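Local coordinates for thiamin pyrophosphokinase (PDB 1IG0) that catalyses the transfer of a pyrophosphate group from ATP to thiamine, giving thiamine diphosphate and AMP, and works as a homodimer, at the interface of chains A and B. Residues are numbered along the deposited sequence; one frame, centred on the assembly and turned at random. Chains: chain A/B, Thiamin pyrophosphokinase.

Contact 1: the interface of chains A and B. Residues chain A 192, 203, 224-225, 227, 252, 254, 256, 307; chain B 194-197, 200.
A knob-in-socket contact, apolar at its centre and polar on one flank, joins the homodimer's subunits: the phenyl ring of B:Phe196 presses into a socket of branched aliphatic side chains from chain A. With CG anti to the backbone N (chi1 -159°), the ring leaves the helix start toward the partner. CD1 of A:Ile227 lies over one face, toward the rim, 3.8 Å from the ring centroid in a CH-pi contact; the two side chains cross at about a right angle. On the opposite face sits CG2 of B:Val200, one helical turn on, so a methyl of each subunit holds the ring. A:Ile203 meets it tip to tip, CD1 3.6 Å from CZ of B:Phe196, and A:Ile256 comes likewise toward CE2. A:Leu254 crosses obliquely; its CD1 touches CD2 of the ring and, at 3.7 Å, CG2 of B:Val200. A:Ile192 crosses at about a right angle, its CG2 by CD1 of the ring. A flat, apolar ring suits a socket lined by methyls.

On the polar flank the backbone N of B:Phe196 donates to the carboxylate oxygen OD1 of A:Asp225 over 3.0 Å, nearly straight at 165°. OD1 also accepts from the hydroxyl OG1 of A:Thr224 at 2.7 Å, both donors coming from above the carboxylate plane. This second bond probably fixes the carboxylate's rotation. An acid suits an N-H at a helix start, whose dipole would favour its charge, though B:Asp197, with OD1 4.5 Å from OD2 of A:Asp225, would probably offset part of this. A:Asn307 (chi1 83°, the crowded position) sets its amide carbon CG 3.7 Å from CB of B:Asp197, a neutral polar group beside the acid.

B:Phe196 opens helix 196-212, after the loop of B:Gly194 and B:Arg195; the socket comes from strands 225-230 and 248-254, loop residues A:Ile192 and A:Ile256 and chain A's own helix 196-212, with A:Asn307 of strand 304-310 at the polar flank.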
ATOM      1  N   ILE A 192      -6.468   3.499  -2.303  1.00 21.18           N
ATOM      2  CA  ILE A 192      -5.479   2.435  -2.149  1.00 21.42           C
ATOM      3  C   ILE A 192      -5.209   1.705  -3.467  1.00 22.62           C
ATOM      4  O   ILE A 192      -6.120   1.507  -4.271  1.00 22.90           O
ATOM      5  CB  ILE A 192      -5.966   1.383  -1.117  1.00 20.93           C
ATOM      6  CG1 ILE A 192      -6.373   2.065   0.195  1.00 21.22           C
ATOM      7  CG2 ILE A 192      -4.872   0.349  -0.872  1.00 20.79           C
ATOM      8  CD1 ILE A 192      -5.217   2.635   0.992  1.00 21.71           C
ATOM      9  N   ILE A 203      -3.497   6.154   4.329  1.00 16.43           N
ATOM     10  CA  ILE A 203      -3.347   5.498   5.619  1.00 17.58           C
ATOM     11  C   ILE A 203      -3.165   6.524   6.738  1.00 17.65           C
ATOM     12  O   ILE A 203      -3.705   6.355   7.832  1.00 19.15           O
ATOM     13  CB  ILE A 203      -2.147   4.517   5.614  1.00 17.51           C
ATOM     14  CG1 ILE A 203      -2.417   3.370   4.634  1.00 17.38           C
ATOM     15  CG2 ILE A 203      -1.919   3.961   7.013  1.00 18.55           C
ATOM     16  CD1 ILE A 203      -3.660   2.552   4.963  1.00 18.17           C
ATOM     17  N   THR A 224     -10.293  -5.562  -3.020  1.00 21.21           N
ATOM     18  CA  THR A 224     -10.001  -6.720  -2.182  1.00 21.20           C
ATOM     19  C   THR A 224     -10.101  -6.514  -0.674  1.00 21.34           C
ATOM     20  O   THR A 224     -10.186  -7.493   0.068  1.00 20.81           O
ATOM     21  CB  THR A 224      -8.586  -7.260  -2.475  1.00 20.66           C
ATOM     22  OG1 THR A 224      -7.621  -6.226  -2.234  1.00 20.42           O
ATOM     23  CG2 THR A 224      -8.484  -7.727  -3.922  1.00 20.91           C
ATOM     24  N   ASP A 225     -10.096  -5.267  -0.209  1.00 21.11           N
ATOM     25  CA  ASP A 225     -10.153  -5.037   1.231  1.00 21.47           C
ATOM     26  C   ASP A 225     -11.014  -3.896   1.738  1.00 20.32           C
ATOM     27  O   ASP A 225     -11.468  -3.026   0.995  1.00 19.63           O
ATOM     28  CB  ASP A 225      -8.750  -4.779   1.797  1.00 22.75           C
ATOM     29  CG  ASP A 225      -7.766  -5.874   1.468  1.00 22.89           C
ATOM     30  OD1 ASP A 225      -7.146  -5.815   0.384  1.00 24.15           O
ATOM     31  OD2 ASP A 225      -7.612  -6.793   2.299  1.00 23.62           O
ATOM     32  N   ILE A 227     -10.339  -1.291   4.721  1.00 19.29           N
ATOM     33  CA  ILE A 227      -9.219  -0.866   5.545  1.00 18.84           C
ATOM     34  C   ILE A 227      -9.688   0.235   6.480  1.00 19.21           C
ATOM     35  O   ILE A 227     -10.203   1.262   6.039  1.00 19.86           O
ATOM     36  CB  ILE A 227      -8.067  -0.354   4.665  1.00 17.83           C
ATOM     37  CG1 ILE A 227      -7.746  -1.392   3.585  1.00 17.39           C
ATOM     38  CG2 ILE A 227      -6.840  -0.095   5.518  1.00 17.95           C
ATOM     39  CD1 ILE A 227      -6.749  -0.919   2.546  1.00 15.77           C
ATOM     40  N   GLY A 252      -5.652  -8.756   8.521  1.00 20.30           N
ATOM     41  CA  GLY A 252      -4.319  -8.454   8.997  1.00 20.52           C
ATOM     42  C   GLY A 252      -4.276  -7.304   9.982  1.00 20.19           C
ATOM     43  O   GLY A 252      -4.999  -6.319   9.833  1.00 20.35           O
ATOM     44  N   LEU A 254      -2.212  -4.424  11.106  1.00 18.85           N
ATOM     45  CA  LEU A 254      -1.109  -3.635  10.569  1.00 18.10           C
ATOM     46  C   LEU A 254      -0.683  -2.398  11.349  1.00 18.27           C
ATOM     47  O   LEU A 254      -1.371  -1.380  11.333  1.00 18.47           O
ATOM     48  CB  LEU A 254      -1.469  -3.222   9.141  1.00 17.40           C
ATOM     49  CG  LEU A 254      -2.249  -4.297   8.370  1.00 16.25           C
ATOM     50  CD1 LEU A 254      -2.796  -3.717   7.074  1.00 17.45           C
ATOM     51  CD2 LEU A 254      -1.354  -5.504   8.093  1.00 17.19           C
ATOM     52  N   ILE A 256       1.034   0.180  10.924  1.00 20.48           N
ATOM     53  CA  ILE A 256       1.645   1.048   9.931  1.00 21.59           C
ATOM     54  C   ILE A 256       2.139   2.367  10.508  1.00 23.05           C
ATOM     55  O   ILE A 256       1.399   3.080  11.183  1.00 24.18           O
ATOM     56  CB  ILE A 256       0.656   1.325   8.775  1.00 20.34           C
ATOM     57  CG1 ILE A 256       0.125  -0.004   8.227  1.00 20.86           C
ATOM     58  CG2 ILE A 256       1.347   2.110   7.664  1.00 20.37           C
ATOM     59  CD1 ILE A 256      -0.924   0.149   7.132  1.00 19.89           C
ATOM     60  N   ASN A 307      -7.030  -4.680   8.058  1.00 20.72           N
ATOM     61  CA  ASN A 307      -7.505  -4.857   6.701  1.00 19.57           C
ATOM     62  C   ASN A 307      -8.289  -6.158   6.733  1.00 19.95           C
ATOM     63  O   ASN A 307      -7.842  -7.153   7.306  1.00 18.91           O
ATOM     64  CB  ASN A 307      -6.334  -4.942   5.712  1.00 20.14           C
ATOM     65  CG  ASN A 307      -5.739  -6.331   5.621  1.00 20.01           C
ATOM     66  OD1 ASN A 307      -6.123  -7.131   4.764  1.00 21.87           O
ATOM     67  ND2 ASN A 307      -4.803  -6.631   6.510  1.00 16.96           N
TER
ATOM     68  N   GLY B 194      -2.201  -5.375  -4.293  1.00 26.23           N
ATOM     69  CA  GLY B 194      -3.252  -6.373  -4.185  1.00 26.48           C
ATOM     70  C   GLY B 194      -3.802  -6.414  -2.774  1.00 25.84           C
ATOM     71  O   GLY B 194      -4.127  -5.373  -2.202  1.00 25.94           O
ATOM     72  N   ARG B 195      -3.917  -7.614  -2.211  1.00 25.66           N
ATOM     73  CA  ARG B 195      -4.398  -7.764  -0.842  1.00 25.86           C
ATOM     74  C   ARG B 195      -3.539  -6.828  -0.009  1.00 24.42           C
ATOM     75  O   ARG B 195      -2.312  -6.912  -0.051  1.00 23.87           O
ATOM     76  CB  ARG B 195      -4.198  -9.201  -0.370  1.00 29.69           C
ATOM     77  CG  ARG B 195      -5.009 -10.226  -1.138  1.00 34.10           C
ATOM     78  CD  ARG B 195      -4.186 -11.429  -1.565  1.00 38.37           C
ATOM     79  NE  ARG B 195      -2.904 -11.543  -0.882  1.00 43.19           N
ATOM     80  CZ  ARG B 195      -1.999 -12.465  -1.194  1.00 44.50           C
ATOM     81  NH1 ARG B 195      -2.249 -13.331  -2.165  1.00 45.57           N
ATOM     82  NH2 ARG B 195      -0.848 -12.529  -0.549  1.00 45.90           N
ATOM     83  N   PHE B 196      -4.173  -5.948   0.754  1.00 22.62           N
ATOM     84  CA  PHE B 196      -3.417  -4.977   1.528  1.00 20.86           C
ATOM     85  C   PHE B 196      -2.428  -5.507   2.559  1.00 21.21           C
ATOM     86  O   PHE B 196      -1.340  -4.951   2.701  1.00 20.35           O
ATOM     87  CB  PHE B 196      -4.356  -3.976   2.202  1.00 21.13           C
ATOM     88  CG  PHE B 196      -3.675  -2.695   2.585  1.00 19.53           C
ATOM     89  CD1 PHE B 196      -3.057  -1.915   1.613  1.00 19.55           C
ATOM     90  CD2 PHE B 196      -3.612  -2.283   3.912  1.00 20.39           C
ATOM     91  CE1 PHE B 196      -2.384  -0.746   1.952  1.00 18.84           C
ATOM     92  CE2 PHE B 196      -2.939  -1.110   4.261  1.00 19.56           C
ATOM     93  CZ  PHE B 196      -2.324  -0.344   3.277  1.00 19.98           C
ATOM     94  N   ASP B 197      -2.779  -6.561   3.286  1.00 21.32           N
ATOM     95  CA  ASP B 197      -1.845  -7.068   4.287  1.00 21.93           C
ATOM     96  C   ASP B 197      -0.582  -7.600   3.627  1.00 21.82           C
ATOM     97  O   ASP B 197       0.474  -7.698   4.256  1.00 21.09           O
ATOM     98  CB  ASP B 197      -2.496  -8.152   5.164  1.00 22.32           C
ATOM     99  CG  ASP B 197      -3.046  -9.319   4.364  1.00 23.45           C
ATOM    100  OD1 ASP B 197      -3.882  -9.087   3.468  1.00 23.62           O
ATOM    101  OD2 ASP B 197      -2.653 -10.473   4.646  1.00 24.44           O
ATOM    102  N   VAL B 200       1.659  -4.603   2.860  1.00 18.09           N
ATOM    103  CA  VAL B 200       2.377  -4.255   4.080  1.00 18.73           C
ATOM    104  C   VAL B 200       3.527  -5.224   4.334  1.00 19.24           C
ATOM    105  O   VAL B 200       4.620  -4.804   4.714  1.00 19.73           O
ATOM    106  CB  VAL B 200       1.442  -4.246   5.312  1.00 18.71           C
ATOM    107  CG1 VAL B 200       2.246  -3.965   6.577  1.00 18.56           C
ATOM    108  CG2 VAL B 200       0.361  -3.187   5.134  1.00 20.08           C
TER

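Contact 2: the interface of chains A and B. Residues chain A 279-282, 284; chain B 204, 207-208, 211.
Methyl groups form the small apolar centre of this dimer contact, where a loop of chain A lies along helix 196-212 of chain B. CG1 of A:Val279, anti to the backbone N (chi1 167°), crosses B:Thr204 at about a right angle, 3.8 Å from its methyl CG2. The same CG1 leans obliquely on B:Tyr207 at CD1, while CG2 of A:Val284 crosses obliquely, 4.0 Å from CG2 of B:Thr204. Beta-branched residues suit this place: their short methyls fill the seam without pushing helix and loop apart.

A:Val280 puts its CG2 over one face of the B:Tyr207 ring, toward the rim. Farther along, CA of A:Gly282 touches the methyl CG2 of B:Thr208 at 3.6 Å; lacking a side chain, the glycine lets the loop pass close, and easily takes its positive phi (84°).

Toward the polar rim, loop carbonyls rest against side-chain carbons, the O of A:Val279 3.3 Å from CB of B:Thr204 and the O of A:Thr281 3.5 Å from CG2 of B:Thr208; no nitrogen or oxygen of one chain comes within bonding distance of the other. B:Thr208 turns its hydroxyl back on its own helix (chi1 59°), leaving CG2 for the partner. An alanine here would lose methyl and hydroxyl, and would probably loosen the packing against A:Gly282 and the carbonyl of A:Thr281. The hydroxyl OG1 of B:Thr208 donates to the carbonyl O of B:Thr204 at 3.1 Å, from above the carbonyl plane.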
ATOM      1  N   VAL A 279       6.386  -3.079  11.664  1.00 19.29           N
ATOM      2  CA  VAL A 279       6.687  -3.236  10.248  1.00 19.20           C
ATOM      3  C   VAL A 279       8.198  -3.335  10.063  1.00 19.27           C
ATOM      4  O   VAL A 279       8.685  -4.008   9.155  1.00 20.41           O
ATOM      5  CB  VAL A 279       6.153  -2.035   9.435  1.00 18.39           C
ATOM      6  CG1 VAL A 279       6.734  -2.042   8.027  1.00 19.74           C
ATOM      7  CG2 VAL A 279       4.640  -2.101   9.372  1.00 18.83           C
ATOM      8  N   VAL A 280       8.934  -2.667  10.944  1.00 19.02           N
ATOM      9  CA  VAL A 280      10.391  -2.661  10.886  1.00 19.63           C
ATOM     10  C   VAL A 280      11.006  -4.011  11.247  1.00 20.63           C
ATOM     11  O   VAL A 280      11.984  -4.434  10.631  1.00 20.67           O
ATOM     12  CB  VAL A 280      10.973  -1.577  11.823  1.00 19.78           C
ATOM     13  CG1 VAL A 280      12.494  -1.562  11.735  1.00 20.10           C
ATOM     14  CG2 VAL A 280      10.406  -0.215  11.447  1.00 18.44           C
ATOM     15  N   THR A 281      10.437  -4.686  12.241  1.00 20.79           N
ATOM     16  CA  THR A 281      10.955  -5.984  12.662  1.00 21.67           C
ATOM     17  C   THR A 281      10.355  -7.114  11.838  1.00 21.48           C
ATOM     18  O   THR A 281      10.816  -8.251  11.903  1.00 20.87           O
ATOM     19  CB  THR A 281      10.658  -6.263  14.152  1.00 21.88           C
ATOM     20  OG1 THR A 281       9.241  -6.278  14.365  1.00 22.40           O
ATOM     21  CG2 THR A 281      11.294  -5.198  15.031  1.00 23.37           C
ATOM     22  N   GLY A 282       9.325  -6.796  11.062  1.00 21.41           N
ATOM     23  CA  GLY A 282       8.683  -7.809  10.245  1.00 21.25           C
ATOM     24  C   GLY A 282       7.643  -8.598  11.019  1.00 21.50           C
ATOM     25  O   GLY A 282       6.944  -9.444  10.458  1.00 21.05           O
ATOM     26  N   VAL A 284       4.523  -8.918  11.891  1.00 20.36           N
ATOM     27  CA  VAL A 284       3.201  -8.434  11.522  1.00 20.26           C
ATOM     28  C   VAL A 284       2.288  -9.609  11.214  1.00 20.85           C
ATOM     29  O   VAL A 284       2.638 -10.490  10.429  1.00 21.52           O
ATOM     30  CB  VAL A 284       3.270  -7.528  10.272  1.00 19.51           C
ATOM     31  CG1 VAL A 284       1.868  -7.104   9.855  1.00 19.53           C
ATOM     32  CG2 VAL A 284       4.132  -6.310  10.561  1.00 20.11           C
TER
ATOM     33  N   THR B 204       7.646  -4.694   4.883  1.00 17.00           N
ATOM     34  CA  THR B 204       8.474  -5.167   5.992  1.00 17.10           C
ATOM     35  C   THR B 204       9.774  -5.777   5.467  1.00 17.60           C
ATOM     36  O   THR B 204      10.827  -5.646   6.095  1.00 16.88           O
ATOM     37  CB  THR B 204       7.751  -6.232   6.854  1.00 18.53           C
ATOM     38  OG1 THR B 204       7.574  -7.438   6.098  1.00 18.32           O
ATOM     39  CG2 THR B 204       6.401  -5.714   7.309  1.00 17.29           C
ATOM     40  N   TYR B 207      12.710  -3.491   5.204  1.00 20.01           N
ATOM     41  CA  TYR B 207      13.340  -3.236   6.495  1.00 20.19           C
ATOM     42  C   TYR B 207      14.093  -4.448   7.040  1.00 20.15           C
ATOM     43  O   TYR B 207      15.250  -4.333   7.447  1.00 19.84           O
ATOM     44  CB  TYR B 207      12.299  -2.800   7.531  1.00 20.68           C
ATOM     45  CG  TYR B 207      11.730  -1.410   7.327  1.00 21.40           C
ATOM     46  CD1 TYR B 207      10.462  -1.228   6.781  1.00 22.30           C
ATOM     47  CD2 TYR B 207      12.453  -0.275   7.707  1.00 22.79           C
ATOM     48  CE1 TYR B 207       9.919   0.049   6.620  1.00 23.23           C
ATOM     49  CE2 TYR B 207      11.920   1.007   7.550  1.00 22.66           C
ATOM     50  CZ  TYR B 207      10.652   1.161   7.008  1.00 23.50           C
ATOM     51  OH  TYR B 207      10.118   2.424   6.868  1.00 23.25           O
ATOM     52  N   THR B 208      13.442  -5.610   7.049  1.00 20.04           N
ATOM     53  CA  THR B 208      14.065  -6.823   7.579  1.00 21.43           C
ATOM     54  C   THR B 208      15.288  -7.308   6.804  1.00 21.71           C
ATOM     55  O   THR B 208      16.282  -7.715   7.408  1.00 22.74           O
ATOM     56  CB  THR B 208      13.047  -7.984   7.683  1.00 21.27           C
ATOM     57  OG1 THR B 208      12.501  -8.269   6.389  1.00 22.25           O
ATOM     58  CG2 THR B 208      11.924  -7.616   8.637  1.00 21.89           C
ATOM     59  N   GLU B 211      18.231  -5.263   7.518  1.00 26.69           N
ATOM     60  CA  GLU B 211      18.771  -5.532   8.843  1.00 28.98           C
ATOM     61  C   GLU B 211      19.359  -6.927   9.055  1.00 28.35           C
ATOM     62  O   GLU B 211      20.381  -7.071   9.727  1.00 28.11           O
ATOM     63  CB  GLU B 211      17.685  -5.265   9.896  1.00 31.51           C
ATOM     64  CG  GLU B 211      17.957  -5.854  11.275  1.00 37.46           C
ATOM     65  CD  GLU B 211      17.059  -5.266  12.351  1.00 41.02           C
ATOM     66  OE1 GLU B 211      15.845  -5.094  12.096  1.00 43.78           O
ATOM     67  OE2 GLU B 211      17.572  -4.984  13.454  1.00 43.10           O
TER

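About 16 Å separates the C-alpha centres of contact 1 and contact 2, and both use helix 196-212 of chain B. Contact 1 takes its first turns and the loop ahead of it, contact 2 one side of its later turns, so much of the helix lies against chain A. Strands, loop residues and A:Ile203 of chain A's own helix 196-212 receive its start, so this helix serves on both sides of contact 1; loop residues 279-282 and 284 meet the later turns. Because the interface is two-fold symmetric, each subunit both offers this helix and receives its partner's, which should hold the homodimer in a fixed register.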